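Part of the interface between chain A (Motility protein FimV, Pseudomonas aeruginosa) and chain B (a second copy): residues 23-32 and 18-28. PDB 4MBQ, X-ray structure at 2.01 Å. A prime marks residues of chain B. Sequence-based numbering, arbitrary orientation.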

# COMPACT_ATOMS: atom_id res chain seq x y z
N ASP A 23 5.76 2.39 -1.94
CA ASP A 23 4.94 1.61 -2.87
C ASP A 23 3.46 1.91 -2.68
O ASP A 23 2.72 2.04 -3.66
CB ASP A 23 5.17 0.11 -2.66
CG ASP A 23 6.57 -0.31 -3.01
OD1 ASP A 23 7.09 0.09 -4.07
OD2 ASP A 23 7.16 -1.06 -2.20
N LEU A 24 3.04 2.01 -1.43
CA LEU A 24 1.65 2.34 -1.12
C LEU A 24 1.30 3.71 -1.68
O LEU A 24 0.22 3.91 -2.23
CB LEU A 24 1.40 2.29 0.39
CG LEU A 24 1.40 0.89 1.00
CD1 LEU A 24 1.10 0.95 2.49
CD2 LEU A 24 0.39 0.01 0.29
N ALA A 25 2.23 4.66 -1.54
CA ALA A 25 2.04 5.99 -2.10
C ALA A 25 1.84 5.93 -3.62
O ALA A 25 1.00 6.63 -4.17
CB ALA A 25 3.21 6.90 -1.75
N ARG A 26 2.61 5.07 -4.28
CA ARG A 26 2.47 4.87 -5.72
C ARG A 26 1.12 4.26 -6.06
O ARG A 26 0.53 4.56 -7.10
CB ARG A 26 3.60 3.99 -6.26
CG ARG A 26 4.98 4.61 -6.12
CD ARG A 26 6.04 3.73 -6.78
NE ARG A 26 7.38 4.30 -6.63
CZ ARG A 26 8.25 3.93 -5.70
NH1 ARG A 26 7.93 2.99 -4.82
NH2 ARG A 26 9.45 4.50 -5.65
N ALA A 27 0.62 3.41 -5.17
CA ALA A 27 -0.70 2.80 -5.33
C ALA A 27 -1.81 3.85 -5.23
O ALA A 27 -2.77 3.81 -5.99
CB ALA A 27 -0.91 1.69 -4.31
N TYR A 28 -1.66 4.78 -4.29
CA TYR A 28 -2.61 5.87 -4.12
C TYR A 28 -2.60 6.78 -5.35
O TYR A 28 -3.65 7.23 -5.81
CB TYR A 28 -2.29 6.69 -2.87
CG TYR A 28 -2.83 6.12 -1.58
CD1 TYR A 28 -3.80 6.79 -0.85
CD2 TYR A 28 -2.36 4.91 -1.08
CE1 TYR A 28 -4.30 6.27 0.33
CE2 TYR A 28 -2.85 4.38 0.10
CZ TYR A 28 -3.81 5.07 0.80
OH TYR A 28 -4.29 4.55 1.98
N ILE A 29 -1.40 7.05 -5.85
CA ILE A 29 -1.23 7.86 -7.05
C ILE A 29 -1.92 7.21 -8.26
O ILE A 29 -2.50 7.90 -9.10
CB ILE A 29 0.26 8.14 -7.35
CG1 ILE A 29 0.87 9.00 -6.23
CG2 ILE A 29 0.44 8.84 -8.69
CD1 ILE A 29 2.33 9.30 -6.42
N ASP A 30 -1.87 5.88 -8.33
CA ASP A 30 -2.58 5.14 -9.37
C ASP A 30 -4.08 5.38 -9.31
O ASP A 30 -4.74 5.48 -10.34
CB ASP A 30 -2.34 3.63 -9.23
CG ASP A 30 -0.91 3.24 -9.50
OD1 ASP A 30 -0.24 3.89 -10.33
OD2 ASP A 30 -0.46 2.25 -8.88
N MET A 31 -4.61 5.46 -8.10
CA MET A 31 -6.05 5.57 -7.89
C MET A 31 -6.53 7.02 -7.88
O MET A 31 -7.73 7.28 -7.74
CB MET A 31 -6.46 4.88 -6.59
CG MET A 31 -6.24 3.38 -6.61
SD MET A 31 -6.66 2.61 -5.04
CE MET A 31 -5.44 3.37 -3.97
N GLY A 32 -5.60 7.95 -8.02
CA GLY A 32 -5.94 9.36 -8.03
C GLY A 32 -6.21 9.92 -6.65
O GLY A 32 -6.76 11.02 -6.52
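Chain B (18-28) AATKLDLARAY

This is an antiparallel helix-to-helix contact between two copies of FimV, in which aspartates, alanines and a threonine pack closely beside a small leucine and alanine cluster.

Residues 18 to 28 of chain B are helical throughout, and the helix runs on beyond both ends of the stretch. Its backbone hydrogen bonds follow the usual pattern, for example from Ala27′ N to Asp23′ O at 3.0 Å. The helix lies almost antiparallel to the one that begins before Asp23 in chain A. The angle between their N-to-C directions is 169°, and the axes come within 8.0 Å of each other. At this separation Ala27 faces Thr20′ and Asp23′.

The register follows from the nearest CA atoms. Asp23 CA lies 5.2 Å from Ala27′ CA, and Ala27 CA lies 4.9 Å from Thr20′ CA. Chain B therefore starts near the C-terminal end of the chain A helix and finishes near Asp23.

Asp23′ is the central knob. Its side chain sits among Asp23, Arg26, Ala27 and Asp30. Its CB is 3.9 Å from Ala27 CB, and its CG is 3.7 Å from Arg26 CB. Its carboxylate also forms a salt bridge within its own helix, where Arg26′ NH1 donates to Asp23′ OD1 at 2.8 Å. Chain A has the matching pair, with Arg26 NH1 3.1 Å from Asp23 OD1. Neither guanidinium forms a salt bridge across the interface; each pairs with the aspartate at position 23 of its own helix.

Asp23 packs against the turn that carries Arg26′ and Ala27′, with its CB 3.9 Å from Ala27′ CB. Beside it is a small apolar cluster. Leu24 CD2 lies 3.7 Å from both Leu24′ CD2 and Ala27′ CB. Ala27 CB touches Leu24′ CD2 at 3.8 Å. Both leucines bring their ends nearer to the partner helix than their CA-to-CB directions suggest.

At the other end, Thr20′ fits against Ala27, Asp30 and Met31. Its CG2 is 3.7 Å from Ala27 O, its OG1 3.2 Å from Asp30 CB.

Asp30 OD2 and Asp23′ OD2 are only 2.6 Å apart. With two acid oxygens this close, one of the acids probably carries a proton. A water O lies 2.7 Å from Asp23′ OD2 and 3.2 Å from Asp30 OD1, within hydrogen-bonding range of both.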

# COMPACT_ATOMS: atom_id res chain seq x y z
N ALA B 18 -5.13 -2.90 -12.34
CA ALA B 18 -4.00 -3.81 -12.37
C ALA B 18 -2.71 -3.09 -11.98
O ALA B 18 -1.84 -3.65 -11.32
CB ALA B 18 -3.86 -4.43 -13.75
N ALA B 19 -2.61 -1.83 -12.40
CA ALA B 19 -1.46 -1.00 -12.06
C ALA B 19 -1.41 -0.75 -10.55
O ALA B 19 -0.35 -0.80 -9.93
CB ALA B 19 -1.50 0.31 -12.82
N THR B 20 -2.58 -0.48 -9.97
CA THR B 20 -2.69 -0.27 -8.53
C THR B 20 -2.31 -1.53 -7.77
O THR B 20 -1.59 -1.48 -6.77
CB THR B 20 -4.12 0.14 -8.13
OG1 THR B 20 -4.50 1.33 -8.84
CG2 THR B 20 -4.19 0.40 -6.63
N LYS B 21 -2.80 -2.67 -8.25
CA LYS B 21 -2.53 -3.94 -7.60
C LYS B 21 -1.06 -4.33 -7.69
O LYS B 21 -0.52 -4.96 -6.78
CB LYS B 21 -3.44 -5.05 -8.16
CG LYS B 21 -4.89 -4.90 -7.73
CD LYS B 21 -5.80 -5.94 -8.37
CE LYS B 21 -7.23 -5.78 -7.87
NZ LYS B 21 -8.17 -6.73 -8.51
N LEU B 22 -0.41 -3.94 -8.78
CA LEU B 22 1.02 -4.19 -8.94
C LEU B 22 1.83 -3.46 -7.88
O LEU B 22 2.78 -4.00 -7.32
CB LEU B 22 1.49 -3.79 -10.34
CG LEU B 22 1.24 -4.82 -11.45
CD1 LEU B 22 1.61 -4.26 -12.81
CD2 LEU B 22 2.04 -6.08 -11.16
N ASP B 23 1.45 -2.22 -7.61
CA ASP B 23 2.12 -1.44 -6.57
C ASP B 23 1.81 -1.99 -5.18
O ASP B 23 2.67 -1.98 -4.30
CB ASP B 23 1.77 0.04 -6.68
CG ASP B 23 2.61 0.76 -7.73
OD1 ASP B 23 3.85 0.59 -7.72
OD2 ASP B 23 2.03 1.47 -8.56
N LEU B 24 0.59 -2.47 -4.99
CA LEU B 24 0.21 -3.12 -3.73
C LEU B 24 1.03 -4.39 -3.51
O LEU B 24 1.44 -4.68 -2.39
CB LEU B 24 -1.28 -3.45 -3.70
CG LEU B 24 -2.25 -2.30 -3.44
CD1 LEU B 24 -3.64 -2.84 -3.15
CD2 LEU B 24 -1.76 -1.44 -2.29
N ALA B 25 1.25 -5.14 -4.59
CA ALA B 25 2.05 -6.35 -4.51
C ALA B 25 3.48 -6.03 -4.11
O ALA B 25 4.08 -6.72 -3.29
CB ALA B 25 2.02 -7.10 -5.83
N ARG B 26 4.03 -4.97 -4.70
CA ARG B 26 5.36 -4.49 -4.35
C ARG B 26 5.42 -4.10 -2.88
O ARG B 26 6.44 -4.29 -2.21
CB ARG B 26 5.77 -3.30 -5.23
CG ARG B 26 5.91 -3.64 -6.71
CD ARG B 26 6.30 -2.41 -7.54
NE ARG B 26 6.34 -2.72 -8.96
CZ ARG B 26 5.49 -2.24 -9.87
NH1 ARG B 26 4.53 -1.40 -9.50
NH2 ARG B 26 5.61 -2.59 -11.14
N ALA B 27 4.32 -3.56 -2.37
CA ALA B 27 4.23 -3.18 -0.96
C ALA B 27 4.28 -4.41 -0.06
O ALA B 27 4.95 -4.40 0.97
CB ALA B 27 2.96 -2.39 -0.71
N TYR B 28 3.57 -5.47 -0.46
CA TYR B 28 3.56 -6.72 0.30
C TYR B 28 4.94 -7.36 0.34
O TYR B 28 5.35 -7.92 1.35
CB TYR B 28 2.54 -7.70 -0.29
CG TYR B 28 1.16 -7.59 0.32
CD1 TYR B 28 0.80 -8.36 1.43
CD2 TYR B 28 0.20 -6.73 -0.21
CE1 TYR B 28 -0.46 -8.26 1.98
CE2 TYR B 28 -1.06 -6.63 0.34
CZ TYR B 28 -1.39 -7.40 1.44
OH TYR B 28 -2.64 -7.31 1.99
O HOH W 1 2.50 2.44 -10.99